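PDB 7CTP: protein Niban 2 from Homo sapiens, which may suppress apoptosis and may promote melanoma cell invasion in vitro, and is represented here by a long portion that combines a PH domain with an extensive helical region. Local coordinates for residues A[29-34]-A[291-296]; A[89-94]-A[180-185]; A[97-102]-A[169-174]. All coordinates share one frame; numbering follows the deposited sequence.

Contact 1: residues A[29-34]-A[291-296]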
loop_
_atom_site.group_PDB
_atom_site.type_symbol
_atom_site.label_atom_id
_atom_site.label_comp_id
_atom_site.label_asym_id
_atom_site.label_seq_id
_atom_site.Cartn_x
_atom_site.Cartn_y
_atom_site.Cartn_z
ATOM N N GLN A 29 10.119 8.593 18.564
ATOM C CA GLN A 29 10.820 7.745 19.531
ATOM C C GLN A 29 10.673 6.272 19.169
ATOM O O GLN A 29 11.652 5.517 19.202
ATOM C CB GLN A 29 10.306 8.004 20.949
ATOM C CG GLN A 29 10.563 9.413 21.458
ATOM C CD GLN A 29 9.933 9.673 22.820
ATOM O OE1 GLN A 29 8.747 9.400 23.041
ATOM N NE2 GLN A 29 10.725 10.204 23.741
ATOM N N PHE A 30 9.461 5.844 18.798
ATOM C CA PHE A 30 9.291 4.483 18.283
ATOM C C PHE A 30 10.134 4.254 17.034
ATOM O O PHE A 30 10.724 3.178 16.855
ATOM C CB PHE A 30 7.817 4.204 17.964
ATOM C CG PHE A 30 6.965 3.936 19.175
ATOM C CD1 PHE A 30 7.012 2.706 19.815
ATOM C CD2 PHE A 30 6.093 4.903 19.652
ATOM C CE1 PHE A 30 6.212 2.457 20.930
ATOM C CE2 PHE A 30 5.291 4.657 20.768
ATOM C CZ PHE A 30 5.356 3.433 21.403
ATOM N N TYR A 31 10.195 5.252 16.148
ATOM C CA TYR A 31 10.921 5.096 14.891
ATOM C C TYR A 31 12.426 4.945 15.131
ATOM O O TYR A 31 13.064 4.036 14.581
ATOM C CB TYR A 31 10.628 6.287 13.977
ATOM C CG TYR A 31 11.374 6.244 12.679
ATOM C CD1 TYR A 31 10.989 5.377 11.671
ATOM C CD2 TYR A 31 12.486 7.050 12.468
ATOM C CE1 TYR A 31 11.676 5.321 10.478
ATOM C CE2 TYR A 31 13.180 6.996 11.285
ATOM C CZ TYR A 31 12.775 6.136 10.297
ATOM O OH TYR A 31 13.456 6.078 9.115
ATOM N N GLU A 32 13.012 5.828 15.947
ATOM C CA GLU A 32 14.441 5.720 16.228
ATOM C C GLU A 32 14.766 4.402 16.920
ATOM O O GLU A 32 15.802 3.788 16.632
ATOM C CB GLU A 32 14.919 6.908 17.069
ATOM C CG GLU A 32 14.949 8.227 16.291
ATOM C CD GLU A 32 15.695 9.341 17.021
ATOM O OE1 GLU A 32 16.867 9.128 17.413
ATOM O OE2 GLU A 32 15.112 10.437 17.174
ATOM N N ASP A 33 13.883 3.935 17.805
ATOM C CA ASP A 33 14.089 2.628 18.428
ATOM C C ASP A 33 14.037 1.513 17.390
ATOM O O ASP A 33 14.875 0.601 17.405
ATOM C CB ASP A 33 13.047 2.387 19.521
ATOM C CG ASP A 33 13.375 3.094 20.823
ATOM O OD1 ASP A 33 14.506 3.610 20.967
ATOM O OD2 ASP A 33 12.492 3.140 21.705
ATOM N N GLN A 34 13.069 1.580 16.466
ATOM C CA GLN A 34 12.918 0.523 15.466
ATOM C C GLN A 34 14.064 0.515 14.463
ATOM O O GLN A 34 14.373 -0.536 13.902
ATOM C CB GLN A 34 11.598 0.676 14.700
ATOM C CG GLN A 34 10.339 0.210 15.435
ATOM C CD GLN A 34 10.442 -1.211 15.989
ATOM O OE1 GLN A 34 10.727 -2.156 15.256
ATOM N NE2 GLN A 34 10.217 -1.354 17.294
ATOM N N SER A 291 17.297 12.093 8.423
ATOM C CA SER A 291 18.665 12.560 8.215
ATOM C C SER A 291 19.556 12.206 9.400
ATOM O O SER A 291 20.719 11.816 9.220
ATOM C CB SER A 291 18.667 14.068 7.973
ATOM O OG SER A 291 19.992 14.556 7.833
ATOM N N LYS A 292 19.027 12.318 10.618
ATOM C CA LYS A 292 19.826 12.014 11.799
ATOM C C LYS A 292 20.171 10.534 11.869
ATOM O O LYS A 292 21.311 10.176 12.204
ATOM C CB LYS A 292 19.100 12.465 13.064
ATOM C CG LYS A 292 19.779 12.030 14.362
ATOM C CD LYS A 292 19.069 12.625 15.572
ATOM C CE LYS A 292 17.829 11.821 15.929
ATOM N NZ LYS A 292 17.076 12.390 17.088
ATOM N N VAL A 293 19.214 9.650 11.568
ATOM C CA VAL A 293 19.521 8.225 11.646
ATOM C C VAL A 293 20.468 7.816 10.523
ATOM O O VAL A 293 21.348 6.970 10.721
ATOM C CB VAL A 293 18.240 7.365 11.665
ATOM C CG1 VAL A 293 17.417 7.675 12.900
ATOM C CG2 VAL A 293 17.409 7.535 10.398
ATOM N N GLN A 294 20.328 8.419 9.337
ATOM C CA GLN A 294 21.205 8.054 8.226
ATOM C C GLN A 294 22.648 8.452 8.507
ATOM O O GLN A 294 23.577 7.800 8.014
ATOM C CB GLN A 294 20.726 8.692 6.920
ATOM C CG GLN A 294 19.444 8.074 6.343
ATOM C CD GLN A 294 18.825 8.911 5.236
ATOM O OE1 GLN A 294 19.120 10.098 5.092
ATOM N NE2 GLN A 294 17.950 8.293 4.454
ATOM N N GLN A 295 22.852 9.492 9.321
ATOM C CA GLN A 295 24.203 9.918 9.682
ATOM C C GLN A 295 24.909 8.887 10.556
ATOM O O GLN A 295 26.118 8.660 10.412
ATOM C CB GLN A 295 24.155 11.270 10.394
ATOM C CG GLN A 295 25.521 11.889 10.608
ATOM C CD GLN A 295 25.786 13.056 9.691
ATOM O OE1 GLN A 295 25.030 13.317 8.759
ATOM N NE2 GLN A 295 26.865 13.771 9.955
ATOM N N VAL A 296 24.185 8.277 11.500
ATOM C CA VAL A 296 24.820 7.296 12.374
ATOM C C VAL A 296 24.699 5.866 11.858
ATOM O O VAL A 296 25.295 4.961 12.459
ATOM C CB VAL A 296 24.270 7.353 13.809
ATOM C CG1 VAL A 296 24.477 8.751 14.387
ATOM C CG2 VAL A 296 22.802 6.949 13.840
#
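Val293 faces both Tyr31 and Glu32, and these three residues with Lys292 join helix 10-48 to helix 260-337. The two short segments run almost parallel, at 18°, with axes 11.1 Å apart, so the backbones stay well separated and the side chains span the interval.

The more enclosed part is apolar. Methyl CG2 of Val293 lies 4.4 Å from CE2 of Tyr31, meeting the ring obliquely, while its other methyl, CG1, sits 4.2 Å from CG of Glu32. Both Tyr31 and Val293 are buried, and further helical residues close in: Val289 and Leu290 touch the Tyr31 side chain, and Phe286 packs against its ring edge-to-face. These distances describe ordinary van der Waals contact rather than a tight interlock.

Toward solvent the character changes. The exposed Lys292 bends its chain by rotation about CG-CD (chi3 81°), which brings the ammonium group round to the carboxylate of the partly exposed Glu32. NZ donates to OE2 of Glu32 at 2.8 Å, forming a salt bridge. The bond reaches the syn side of that oxygen but rises 30° out of the carboxylate plane. OE1 of Glu32 is farther from NZ, at 3.3 Å, and the two side chains cross at about a right angle.

Glu32 therefore has two roles: its aliphatic CG extends the apolar surface against Val293, while its carboxylate pairs with the ammonium group and probably offsets its charge. With one charged bond at the margin, competition from water would probably weaken the electrostatic part, whereas the contact of Val293 with Tyr31 is less open to such competition.

Contact 2: residues A[89-94]-A[180-185]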
loop_
_atom_site.group_PDB
_atom_site.type_symbol
_atom_site.label_atom_id
_atom_site.label_comp_id
_atom_site.label_asym_id
_atom_site.label_seq_id
_atom_site.Cartn_x
_atom_site.Cartn_y
_atom_site.Cartn_z
ATOM N N SER A 89 -7.906 16.969 -18.217
ATOM C CA SER A 89 -7.392 16.166 -17.118
ATOM C C SER A 89 -6.364 15.191 -17.670
ATOM O O SER A 89 -6.634 14.488 -18.647
ATOM C CB SER A 89 -8.532 15.428 -16.416
ATOM O OG SER A 89 -8.046 14.324 -15.679
ATOM N N LEU A 90 -5.186 15.158 -17.051
ATOM C CA LEU A 90 -4.053 14.406 -17.569
ATOM C C LEU A 90 -3.449 13.570 -16.454
ATOM O O LEU A 90 -3.284 14.056 -15.330
ATOM C CB LEU A 90 -2.995 15.354 -18.156
ATOM C CG LEU A 90 -1.828 14.805 -18.986
ATOM C CD1 LEU A 90 -1.318 15.891 -19.903
ATOM C CD2 LEU A 90 -0.692 14.298 -18.112
ATOM N N VAL A 91 -3.115 12.324 -16.769
ATOM C CA VAL A 91 -2.416 11.453 -15.830
ATOM C C VAL A 91 -0.991 11.235 -16.328
ATOM O O VAL A 91 -0.783 10.472 -17.279
ATOM C CB VAL A 91 -3.136 10.110 -15.656
ATOM C CG1 VAL A 91 -2.306 9.192 -14.760
ATOM C CG2 VAL A 91 -4.523 10.330 -15.059
ATOM N N PRO A 92 0.009 11.866 -15.716
ATOM C CA PRO A 92 1.395 11.674 -16.168
ATOM C C PRO A 92 1.954 10.301 -15.836
ATOM O O PRO A 92 1.287 9.467 -15.219
ATOM C CB PRO A 92 2.169 12.767 -15.417
ATOM C CG PRO A 92 1.144 13.693 -14.852
ATOM C CD PRO A 92 -0.082 12.861 -14.636
ATOM N N HIS A 93 3.214 10.083 -16.227
ATOM C CA HIS A 93 3.896 8.811 -15.998
ATOM C C HIS A 93 3.861 8.375 -14.537
ATOM O O HIS A 93 3.947 7.177 -14.246
ATOM C CB HIS A 93 5.359 8.924 -16.441
ATOM C CG HIS A 93 6.147 9.911 -15.629
ATOM N ND1 HIS A 93 6.981 9.535 -14.594
ATOM C CD2 HIS A 93 6.193 11.264 -15.677
ATOM C CE1 HIS A 93 7.518 10.615 -14.050
ATOM N NE2 HIS A 93 7.060 11.676 -14.691
ATOM N N ASN A 94 3.780 9.323 -13.603
ATOM C CA ASN A 94 3.846 8.998 -12.184
ATOM C C ASN A 94 2.475 8.942 -11.519
ATOM O O ASN A 94 2.401 8.925 -10.287
ATOM C CB ASN A 94 4.745 9.994 -11.446
ATOM C CG ASN A 94 4.249 11.425 -11.538
ATOM O OD1 ASN A 94 3.143 11.694 -12.016
ATOM N ND2 ASN A 94 5.072 12.358 -11.071
ATOM N N ASP A 180 -16.474 4.791 -17.270
ATOM C CA ASP A 180 -15.817 3.506 -17.041
ATOM C C ASP A 180 -14.317 3.607 -17.253
ATOM O O ASP A 180 -13.536 2.987 -16.522
ATOM C CB ASP A 180 -16.397 2.437 -17.971
ATOM C CG ASP A 180 -17.804 2.023 -17.592
ATOM O OD1 ASP A 180 -18.256 2.360 -16.478
ATOM O OD2 ASP A 180 -18.463 1.361 -18.422
ATOM N N LYS A 181 -13.896 4.366 -18.265
ATOM C CA LYS A 181 -12.473 4.511 -18.546
ATOM C C LYS A 181 -11.783 5.279 -17.430
ATOM O O LYS A 181 -10.731 4.867 -16.928
ATOM C CB LYS A 181 -12.272 5.222 -19.885
ATOM C CG LYS A 181 -10.814 5.379 -20.303
ATOM C CD LYS A 181 -10.066 4.061 -20.242
ATOM C CE LYS A 181 -8.890 4.053 -21.214
ATOM N NZ LYS A 181 -8.661 2.687 -21.768
ATOM N N TRP A 182 -12.370 6.406 -17.033
ATOM C CA TRP A 182 -11.758 7.218 -15.990
ATOM C C TRP A 182 -11.791 6.508 -14.644
ATOM O O TRP A 182 -10.907 6.732 -13.814
ATOM C CB TRP A 182 -12.454 8.573 -15.908
ATOM C CG TRP A 182 -11.864 9.585 -16.839
ATOM C CD1 TRP A 182 -12.451 10.117 -17.955
ATOM C CD2 TRP A 182 -10.569 10.190 -16.741
ATOM N NE1 TRP A 182 -11.598 11.016 -18.558
ATOM C CE2 TRP A 182 -10.435 11.076 -17.833
ATOM C CE3 TRP A 182 -9.506 10.064 -15.841
ATOM C CZ2 TRP A 182 -9.286 11.834 -18.042
ATOM C CZ3 TRP A 182 -8.366 10.815 -16.051
ATOM C CH2 TRP A 182 -8.262 11.690 -17.143
ATOM N N GLN A 183 -12.792 5.654 -14.404
ATOM C CA GLN A 183 -12.802 4.889 -13.161
ATOM C C GLN A 183 -11.631 3.922 -13.107
ATOM O O GLN A 183 -10.984 3.782 -12.064
ATOM C CB GLN A 183 -14.111 4.128 -12.985
ATOM C CG GLN A 183 -14.126 3.310 -11.717
ATOM C CD GLN A 183 -15.464 2.689 -11.433
ATOM O OE1 GLN A 183 -16.340 2.652 -12.297
ATOM N NE2 GLN A 183 -15.634 2.193 -10.221
ATOM N N ALA A 184 -11.330 3.259 -14.225
ATOM C CA ALA A 184 -10.191 2.343 -14.253
ATOM C C ALA A 184 -8.879 3.094 -14.081
ATOM O O ALA A 184 -7.992 2.657 -13.333
ATOM C CB ALA A 184 -10.180 1.549 -15.557
ATOM N N VAL A 185 -8.732 4.218 -14.785
ATOM C CA VAL A 185 -7.500 5.002 -14.720
ATOM C C VAL A 185 -7.296 5.560 -13.317
ATOM O O VAL A 185 -6.185 5.534 -12.776
ATOM C CB VAL A 185 -7.531 6.132 -15.767
ATOM C CG1 VAL A 185 -6.410 7.151 -15.506
ATOM C CG2 VAL A 185 -7.429 5.552 -17.180
#
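The six-membered ring of Trp182 reaches from helix 176-194 to Ser89 and Val91 on strand 84-91, and Val185, one helical turn later, touches Val91 as well. This is the C-terminal helix of the PH domain, which caps an open end of the barrel; its Trp182 and Val185 meet side chains of the sheet that point inward. The strand and helix segments cross at 40° with axes 11.4 Å apart.

The CB of Trp182 does not itself aim at the strand. With chi1 at -88° the indole swings across, so that its far rim, CZ2, CH2 and CZ3, does the touching. CH2 comes within 3.0 Å of OG of Ser89, a close approach made obliquely to the ring. The hydroxyl is carried there because OG stands anti to the serine nitrogen (chi1 160°), on a residue already directed at the helix. The carbonyl O of Ser89 lies at the indole edge, in the ring plane, 3.6 Å from CH2.

Val91 presents a single branch to both helix residues. Its CG2 sits at the edge of the indole, 4.0 Å from CZ3, and is 3.7 Å from CG1 of Val185. Phe70 of the adjacent strand adds an edge-to-face contact with Trp182 and also touches Val185.

With an alanine here the indole is gone, and a gap would probably open in front of Ser89 and Val91 while Phe70 lost its aromatic partner.

No hydrogen bond links helix and strand in this contact. OG of Ser89 is buried without a polar partner in the model and rests against indole carbon, so the attachment depends on shape and dispersion, and the enclosed hydroxyl probably carries a desolvation cost.

Contact 3: residues A[97-102]-A[169-174]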
loop_
_atom_site.group_PDB
_atom_site.type_symbol
_atom_site.label_atom_id
_atom_site.label_comp_id
_atom_site.label_asym_id
_atom_site.label_seq_id
_atom_site.Cartn_x
_atom_site.Cartn_y
_atom_site.Cartn_z
ATOM N N LEU A 97 -2.857 13.142 -10.825
ATOM C CA LEU A 97 -4.011 13.595 -11.592
ATOM C C LEU A 97 -3.870 15.103 -11.754
ATOM O O LEU A 97 -3.932 15.844 -10.768
ATOM C CB LEU A 97 -5.319 13.208 -10.901
ATOM C CG LEU A 97 -6.605 13.733 -11.535
ATOM C CD1 LEU A 97 -6.732 13.252 -12.982
ATOM C CD2 LEU A 97 -7.806 13.313 -10.714
ATOM N N VAL A 98 -3.668 15.556 -12.992
ATOM C CA VAL A 98 -3.325 16.944 -13.287
ATOM C C VAL A 98 -4.459 17.578 -14.077
ATOM O O VAL A 98 -4.838 17.075 -15.141
ATOM C CB VAL A 98 -2.000 17.034 -14.056
ATOM C CG1 VAL A 98 -1.586 18.467 -14.190
ATOM C CG2 VAL A 98 -0.930 16.233 -13.338
ATOM N N LEU A 99 -4.988 18.689 -13.569
ATOM C CA LEU A 99 -6.139 19.364 -14.161
ATOM C C LEU A 99 -5.720 20.730 -14.701
ATOM O O LEU A 99 -5.191 21.562 -13.954
ATOM C CB LEU A 99 -7.256 19.515 -13.132
ATOM C CG LEU A 99 -7.648 18.244 -12.367
ATOM C CD1 LEU A 99 -8.701 18.545 -11.309
ATOM C CD2 LEU A 99 -8.152 17.187 -13.328
ATOM N N TYR A 100 -5.967 20.958 -15.992
ATOM C CA TYR A 100 -5.760 22.241 -16.652
ATOM C C TYR A 100 -7.107 22.858 -17.002
ATOM O O TYR A 100 -8.117 22.160 -17.091
ATOM C CB TYR A 100 -4.929 22.084 -17.928
ATOM C CG TYR A 100 -3.534 21.553 -17.707
ATOM C CD1 TYR A 100 -3.295 20.188 -17.624
ATOM C CD2 TYR A 100 -2.453 22.419 -17.594
ATOM C CE1 TYR A 100 -2.018 19.697 -17.429
ATOM C CE2 TYR A 100 -1.170 21.938 -17.397
ATOM C CZ TYR A 100 -0.962 20.575 -17.318
ATOM O OH TYR A 100 0.307 20.079 -17.120
ATOM N N GLU A 101 -7.110 24.179 -17.225
ATOM C CA GLU A 101 -8.352 24.868 -17.574
ATOM C C GLU A 101 -8.973 24.263 -18.829
ATOM O O GLU A 101 -10.171 23.955 -18.863
ATOM C CB GLU A 101 -8.094 26.366 -17.755
ATOM C CG GLU A 101 -9.356 27.186 -18.038
ATOM C CD GLU A 101 -9.181 28.664 -17.733
ATOM O OE1 GLU A 101 -10.182 29.330 -17.393
ATOM O OE2 GLU A 101 -8.041 29.163 -17.839
ATOM N N ASN A 102 -8.166 24.074 -19.866
ATOM C CA ASN A 102 -8.577 23.356 -21.063
ATOM C C ASN A 102 -7.311 22.854 -21.737
ATOM O O ASN A 102 -6.198 23.133 -21.288
ATOM C CB ASN A 102 -9.424 24.234 -21.996
ATOM C CG ASN A 102 -8.867 25.636 -22.155
ATOM O OD1 ASN A 102 -7.674 25.826 -22.392
ATOM N ND2 ASN A 102 -9.736 26.631 -22.020
ATOM N N TYR A 169 -13.093 15.535 -4.394
ATOM C CA TYR A 169 -13.164 16.037 -5.760
ATOM C C TYR A 169 -14.393 15.468 -6.444
ATOM O O TYR A 169 -14.728 14.295 -6.255
ATOM C CB TYR A 169 -11.916 15.661 -6.548
ATOM C CG TYR A 169 -10.651 16.230 -5.972
ATOM C CD1 TYR A 169 -10.249 17.520 -6.285
ATOM C CD2 TYR A 169 -9.863 15.487 -5.106
ATOM C CE1 TYR A 169 -9.084 18.054 -5.756
ATOM C CE2 TYR A 169 -8.698 16.009 -4.577
ATOM C CZ TYR A 169 -8.314 17.291 -4.910
ATOM O OH TYR A 169 -7.158 17.821 -4.384
ATOM N N TYR A 170 -15.061 16.299 -7.243
ATOM C CA TYR A 170 -16.304 15.917 -7.898
ATOM C C TYR A 170 -16.156 16.130 -9.395
ATOM O O TYR A 170 -15.937 17.261 -9.846
ATOM C CB TYR A 170 -17.476 16.732 -7.353
ATOM C CG TYR A 170 -17.454 16.869 -5.847
ATOM C CD1 TYR A 170 -17.742 15.784 -5.031
ATOM C CD2 TYR A 170 -17.130 18.077 -5.244
ATOM C CE1 TYR A 170 -17.724 15.904 -3.646
ATOM C CE2 TYR A 170 -17.108 18.204 -3.862
ATOM C CZ TYR A 170 -17.406 17.112 -3.072
ATOM O OH TYR A 170 -17.387 17.235 -1.695
ATOM N N PHE A 171 -16.251 15.043 -10.152
ATOM C CA PHE A 171 -16.161 15.053 -11.605
ATOM C C PHE A 171 -17.438 14.472 -12.194
ATOM O O PHE A 171 -18.165 13.729 -11.533
ATOM C CB PHE A 171 -14.975 14.220 -12.105
ATOM C CG PHE A 171 -13.651 14.609 -11.510
ATOM C CD1 PHE A 171 -13.030 15.785 -11.887
ATOM C CD2 PHE A 171 -13.020 13.783 -10.595
ATOM C CE1 PHE A 171 -11.794 16.137 -11.347
ATOM C CE2 PHE A 171 -11.799 14.127 -10.052
ATOM C CZ PHE A 171 -11.183 15.306 -10.428
ATOM N N CYS A 172 -17.712 14.793 -13.456
ATOM C CA CYS A 172 -18.670 13.976 -14.189
ATOM C C CYS A 172 -18.241 13.908 -15.651
ATOM O O CYS A 172 -17.440 14.716 -16.136
ATOM C CB CYS A 172 -20.126 14.467 -14.013
ATOM S SG CYS A 172 -20.533 16.027 -14.722
ATOM N N MET A 173 -18.736 12.875 -16.319
ATOM C CA MET A 173 -18.414 12.582 -17.704
ATOM C C MET A 173 -19.697 12.545 -18.522
ATOM O O MET A 173 -20.804 12.415 -17.990
ATOM C CB MET A 173 -17.676 11.245 -17.843
ATOM C CG MET A 173 -16.298 11.221 -17.203
ATOM S SD MET A 173 -16.423 10.913 -15.426
ATOM C CE MET A 173 -14.768 11.306 -14.887
ATOM N N MET A 174 -19.521 12.637 -19.832
ATOM C CA MET A 174 -20.664 12.762 -20.720
ATOM C C MET A 174 -21.305 11.414 -21.024
ATOM O O MET A 174 -22.516 11.345 -21.264
ATOM C CB MET A 174 -20.218 13.445 -22.006
ATOM C CG MET A 174 -21.339 13.979 -22.797
ATOM S SD MET A 174 -20.901 15.548 -23.533
ATOM C CE MET A 174 -19.170 15.386 -23.807
#
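The interior of the PH-domain barrel is spanned here, between strands 97-100 and 169-173. They are not neighbours in the antiparallel sheet: strands 84-91 and 70-77 lie between them, and the sheet's curvature turns their inner faces toward one another. The backbones remain far apart, with CA of Leu99 11.2 Å from CA of Phe171, and side chains arriving from opposite directions bridge the distance.

Phe171 supplies the ring and two leucines receive its outer end. CD1 of Leu99 meets the ring at its edge, in plane, 3.9 Å from CE1 of Phe171. CD2 of Leu97 approaches obliquely and lies 3.9 Å from CZ of Phe171, with CE2 only slightly farther. The phenyl group extends inward with CG anti to its own carbonyl carbon (chi1 -55°), which points CZ toward the two leucine methyls.

Neighbouring strands complete the surroundings. Leu161 of strand 157-162 touches both Leu97 and Phe171, whereas Gln76 of strand 70-77 packs on Leu99 and Phe171.

All three contacting residues are buried, and neither hydrogen bonds nor charges join them. The two walls are thus held together at this point by dispersion and the exclusion of water, while the directional backbone bonding of strand 97-100 is made with its sheet neighbours.

In the fold
Contacts 2 and 3 share the PH domain, their centres about 11 Å apart. Strands 84-91 and 97-100 are neighbours in its antiparallel sheet, and Leu90 N lies 2.7 Å from Val98 O, probably hydrogen-bonded; Ser89 packs on Leu97 and Leu99. Along the chain contact 3 is nested within the loop closed by contact 2, because strand 84-91 is followed by 97-100 and strand 169-173 by helix 176-194: one contact spans the barrel and the other seats that helix on it. Both are nested within the loop of contact 1, about 37 Å from contact 2 and about 41 Å from contact 3, centre to centre. In sequence the PH domain thus falls between two paired helices, consistent with an appended module.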